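Local atomic coordinates of putative chitobiase (Bacteroides thetaiotaomicron, PDB entry 3HNM), a protein that is of uncharacterised function but, as a putative chitobiase fragment with an F5/8 type C domain, probably serves as a carbohydrate-binding module. Residues A[61-66]-A[141-146]. Numbering follows the deposited sequence.
Sequences EPLPYY and FVITDT
Tyr65 and Ile143 form an antiparallel hydrogen-bonded pair in the five-stranded sheet of the F5/8 type C beta-sandwich, where strand 65-71 starts alongside the end of strand 138-146. Tyr65 N donates to Ile143 O at 3.1 Å, and Ile143 N answers to Tyr65 O with the straighter bond, 162° at the hydrogen. One residue on, Tyr66 and Val142 make the non-hydrogen-bonded pair: CB of Tyr66 rests on Val142 CG2 at 3.5 Å, while its ring leads away and its hydroxyl bonds to Asp22 on strand 20-23, at one edge of the sheet within this chain.

Ahead of the strand, the chain arrives through a cis peptide bond between Leu63 and Pro64. Pro64 CB sits against Val142 CG1, 3.8 Å away, on the same side as Tyr66. Leu63 instead sends its two methyls to different neighbours: CD1 lies over the backbone of Thr144 to Thr146, 3.7 Å from Thr146 N, and CD2 lies over one face of the Tyr65 ring, toward its rim. An alanine in place of Leu63 would probably leave that ring face and the Thr146 side chain without their leucine packing and open a gap beside the bulge.

The bulge is a classic one, Thr144 and Asp145 both facing Ala99, between the short strand 97-98 and strand 100-105, with Asp145 also salt-bridged to Lys98. Tyr65 CG stands anti to its own carbonyl carbon (chi1 -57°); the ring reaches back toward Glu61, and its hydroxyl donates to Glu61 O at 2.6 Å, four residues back in the chain.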
ATOM      1  N   GLU A  61     -12.185 -12.877   1.823  1.00 22.36           N
ATOM      2  CA  GLU A  61     -11.326 -13.185   2.973  1.00 21.75           C
ATOM      3  C   GLU A  61     -11.438 -12.139   4.086  1.00 21.00           C
ATOM      4  O   GLU A  61     -11.515 -10.946   3.818  1.00 19.22           O
ATOM      5  CB  GLU A  61      -9.879 -13.285   2.516  1.00 22.19           C
ATOM      6  CG  GLU A  61      -9.639 -14.413   1.530  1.00 24.65           C
ATOM      7  CD  GLU A  61      -9.598 -15.781   2.188  1.00 26.11           C
ATOM      8  OE1 GLU A  61     -10.044 -15.886   3.353  1.00 26.35           O
ATOM      9  OE2 GLU A  61      -9.124 -16.753   1.540  1.00 26.11           O
ATOM     10  N   PRO A  62     -11.449 -12.576   5.355  1.00 21.95           N
ATOM     11  CA  PRO A  62     -11.553 -11.641   6.482  1.00 21.85           C
ATOM     12  C   PRO A  62     -10.276 -10.842   6.699  1.00 22.67           C
ATOM     13  O   PRO A  62      -9.172 -11.343   6.505  1.00 23.09           O
ATOM     14  CB  PRO A  62     -11.871 -12.556   7.658  1.00 20.81           C
ATOM     15  CG  PRO A  62     -11.127 -13.792   7.313  1.00 20.83           C
ATOM     16  CD  PRO A  62     -11.441 -13.966   5.839  1.00 21.77           C
ATOM     17  N   LEU A  63     -10.438  -9.588   7.097  1.00 22.72           N
ATOM     18  CA  LEU A  63      -9.301  -8.707   7.327  1.00 21.71           C
ATOM     19  C   LEU A  63      -8.447  -9.246   8.477  1.00 21.75           C
ATOM     20  O   LEU A  63      -8.910 -10.077   9.255  1.00 22.44           O
ATOM     21  CB  LEU A  63      -9.818  -7.298   7.616  1.00 20.06           C
ATOM     22  CG  LEU A  63     -10.657  -6.658   6.492  1.00 19.91           C
ATOM     23  CD1 LEU A  63     -11.432  -5.481   7.053  1.00 19.69           C
ATOM     24  CD2 LEU A  63      -9.766  -6.201   5.321  1.00 17.65           C
ATOM     25  N   PRO A  64      -7.203  -8.764   8.630  1.00 21.95           N
ATOM     26  CA  PRO A  64      -6.470  -7.770   7.856  1.00 22.36           C
ATOM     27  C   PRO A  64      -5.642  -8.287   6.698  1.00 23.45           C
ATOM     28  O   PRO A  64      -5.174  -9.429   6.691  1.00 23.68           O
ATOM     29  CB  PRO A  64      -5.577  -7.155   8.899  1.00 21.84           C
ATOM     30  CG  PRO A  64      -5.101  -8.383   9.590  1.00 21.61           C
ATOM     31  CD  PRO A  64      -6.381  -9.199   9.772  1.00 22.35           C
ATOM     32  N   TYR A  65      -5.443  -7.383   5.743  1.00 24.59           N
ATOM     33  CA  TYR A  65      -4.662  -7.612   4.536  1.00 24.24           C
ATOM     34  C   TYR A  65      -3.371  -6.841   4.723  1.00 23.66           C
ATOM     35  O   TYR A  65      -3.402  -5.690   5.150  1.00 23.81           O
ATOM     36  CB  TYR A  65      -5.404  -7.038   3.345  1.00 25.34           C
ATOM     37  CG  TYR A  65      -6.786  -7.594   3.148  1.00 27.77           C
ATOM     38  CD1 TYR A  65      -7.098  -8.885   3.558  1.00 28.23           C
ATOM     39  CD2 TYR A  65      -7.736  -6.886   2.414  1.00 28.53           C
ATOM     40  CE1 TYR A  65      -8.312  -9.462   3.228  1.00 29.16           C
ATOM     41  CE2 TYR A  65      -8.955  -7.456   2.074  1.00 28.07           C
ATOM     42  CZ  TYR A  65      -9.232  -8.749   2.477  1.00 29.14           C
ATOM     43  OH  TYR A  65     -10.386  -9.367   2.068  1.00 29.97           O
ATOM     44  N   TYR A  66      -2.241  -7.452   4.395  1.00 23.44           N
ATOM     45  CA  TYR A  66      -0.971  -6.769   4.574  1.00 23.46           C
ATOM     46  C   TYR A  66      -0.055  -6.980   3.392  1.00 26.01           C
ATOM     47  O   TYR A  66      -0.250  -7.887   2.594  1.00 28.26           O
ATOM     48  CB  TYR A  66      -0.293  -7.269   5.833  1.00 18.42           C
ATOM     49  CG  TYR A  66       0.344  -8.603   5.663  1.00 15.42           C
ATOM     50  CD1 TYR A  66       1.619  -8.718   5.143  1.00 16.20           C
ATOM     51  CD2 TYR A  66      -0.323  -9.757   6.025  1.00 15.35           C
ATOM     52  CE1 TYR A  66       2.224  -9.962   4.988  1.00 16.49           C
ATOM     53  CE2 TYR A  66       0.268 -11.011   5.875  1.00 16.19           C
ATOM     54  CZ  TYR A  66       1.543 -11.109   5.358  1.00 16.18           C
ATOM     55  OH  TYR A  66       2.139 -12.347   5.237  1.00 13.98           O
ATOM     56  N   PHE A 141       2.486  -2.573   5.026  1.00 21.94           N
ATOM     57  CA  PHE A 141       1.219  -1.866   5.041  1.00 19.81           C
ATOM     58  C   PHE A 141       0.153  -2.873   5.485  1.00 20.02           C
ATOM     59  O   PHE A 141       0.241  -4.057   5.159  1.00 19.15           O
ATOM     60  CB  PHE A 141       0.969  -1.305   3.641  1.00 17.49           C
ATOM     61  CG  PHE A 141      -0.239  -0.454   3.545  1.00 17.84           C
ATOM     62  CD1 PHE A 141      -0.414   0.627   4.394  1.00 19.78           C
ATOM     63  CD2 PHE A 141      -1.242  -0.771   2.647  1.00 18.03           C
ATOM     64  CE1 PHE A 141      -1.588   1.379   4.355  1.00 21.20           C
ATOM     65  CE2 PHE A 141      -2.414  -0.037   2.593  1.00 19.39           C
ATOM     66  CZ  PHE A 141      -2.590   1.040   3.449  1.00 20.94           C
ATOM     67  N   VAL A 142      -0.834  -2.420   6.255  1.00 20.11           N
ATOM     68  CA  VAL A 142      -1.870  -3.327   6.753  1.00 20.23           C
ATOM     69  C   VAL A 142      -3.254  -2.677   6.788  1.00 23.08           C
ATOM     70  O   VAL A 142      -3.427  -1.634   7.406  1.00 23.91           O
ATOM     71  CB  VAL A 142      -1.516  -3.842   8.192  1.00 17.94           C
ATOM     72  CG1 VAL A 142      -2.633  -4.712   8.725  1.00 16.44           C
ATOM     73  CG2 VAL A 142      -0.199  -4.628   8.175  1.00 15.45           C
ATOM     74  N   ILE A 143      -4.229  -3.284   6.111  1.00 24.67           N
ATOM     75  CA  ILE A 143      -5.598  -2.765   6.101  1.00 25.77           C
ATOM     76  C   ILE A 143      -6.289  -3.525   7.219  1.00 28.31           C
ATOM     77  O   ILE A 143      -6.276  -4.760   7.226  1.00 28.83           O
ATOM     78  CB  ILE A 143      -6.371  -3.098   4.786  1.00 25.29           C
ATOM     79  CG1 ILE A 143      -5.503  -2.846   3.549  1.00 22.53           C
ATOM     80  CG2 ILE A 143      -7.668  -2.288   4.731  1.00 24.42           C
ATOM     81  CD1 ILE A 143      -5.445  -1.434   3.106  1.00 21.70           C
ATOM     82  N   THR A 144      -6.884  -2.810   8.166  1.00 30.87           N
ATOM     83  CA  THR A 144      -7.560  -3.489   9.268  1.00 31.42           C
ATOM     84  C   THR A 144      -9.068  -3.333   9.207  1.00 33.29           C
ATOM     85  O   THR A 144      -9.794  -4.223   9.635  1.00 34.88           O
ATOM     86  CB  THR A 144      -7.073  -2.999  10.621  1.00 29.91           C
ATOM     87  OG1 THR A 144      -7.135  -1.566  10.667  1.00 30.47           O
ATOM     88  CG2 THR A 144      -5.663  -3.470  10.852  1.00 28.41           C
ATOM     89  N   ASP A 145      -9.556  -2.212   8.694  1.00 33.37           N
ATOM     90  CA  ASP A 145     -10.989  -2.088   8.570  1.00 34.34           C
ATOM     91  C   ASP A 145     -11.317  -1.524   7.210  1.00 34.30           C
ATOM     92  O   ASP A 145     -10.567  -0.723   6.669  1.00 34.56           O
ATOM     93  CB  ASP A 145     -11.602  -1.238   9.673  1.00 37.22           C
ATOM     94  CG  ASP A 145     -13.065  -1.575   9.886  1.00 39.96           C
ATOM     95  OD1 ASP A 145     -13.370  -2.789   9.869  1.00 41.22           O
ATOM     96  OD2 ASP A 145     -13.899  -0.657  10.068  1.00 42.44           O
ATOM     97  N   THR A 146     -12.445  -1.961   6.660  1.00 34.26           N
ATOM     98  CA  THR A 146     -12.880  -1.562   5.331  1.00 33.61           C
ATOM     99  C   THR A 146     -14.297  -0.984   5.341  1.00 34.04           C
ATOM    100  O   THR A 146     -15.142  -1.411   6.124  1.00 35.58           O
ATOM    101  CB  THR A 146     -12.791  -2.815   4.381  1.00 32.55           C
ATOM    102  OG1 THR A 146     -11.475  -2.899   3.818  1.00 30.64           O
ATOM    103  CG2 THR A 146     -13.820  -2.764   3.265  1.00 33.37           C
TER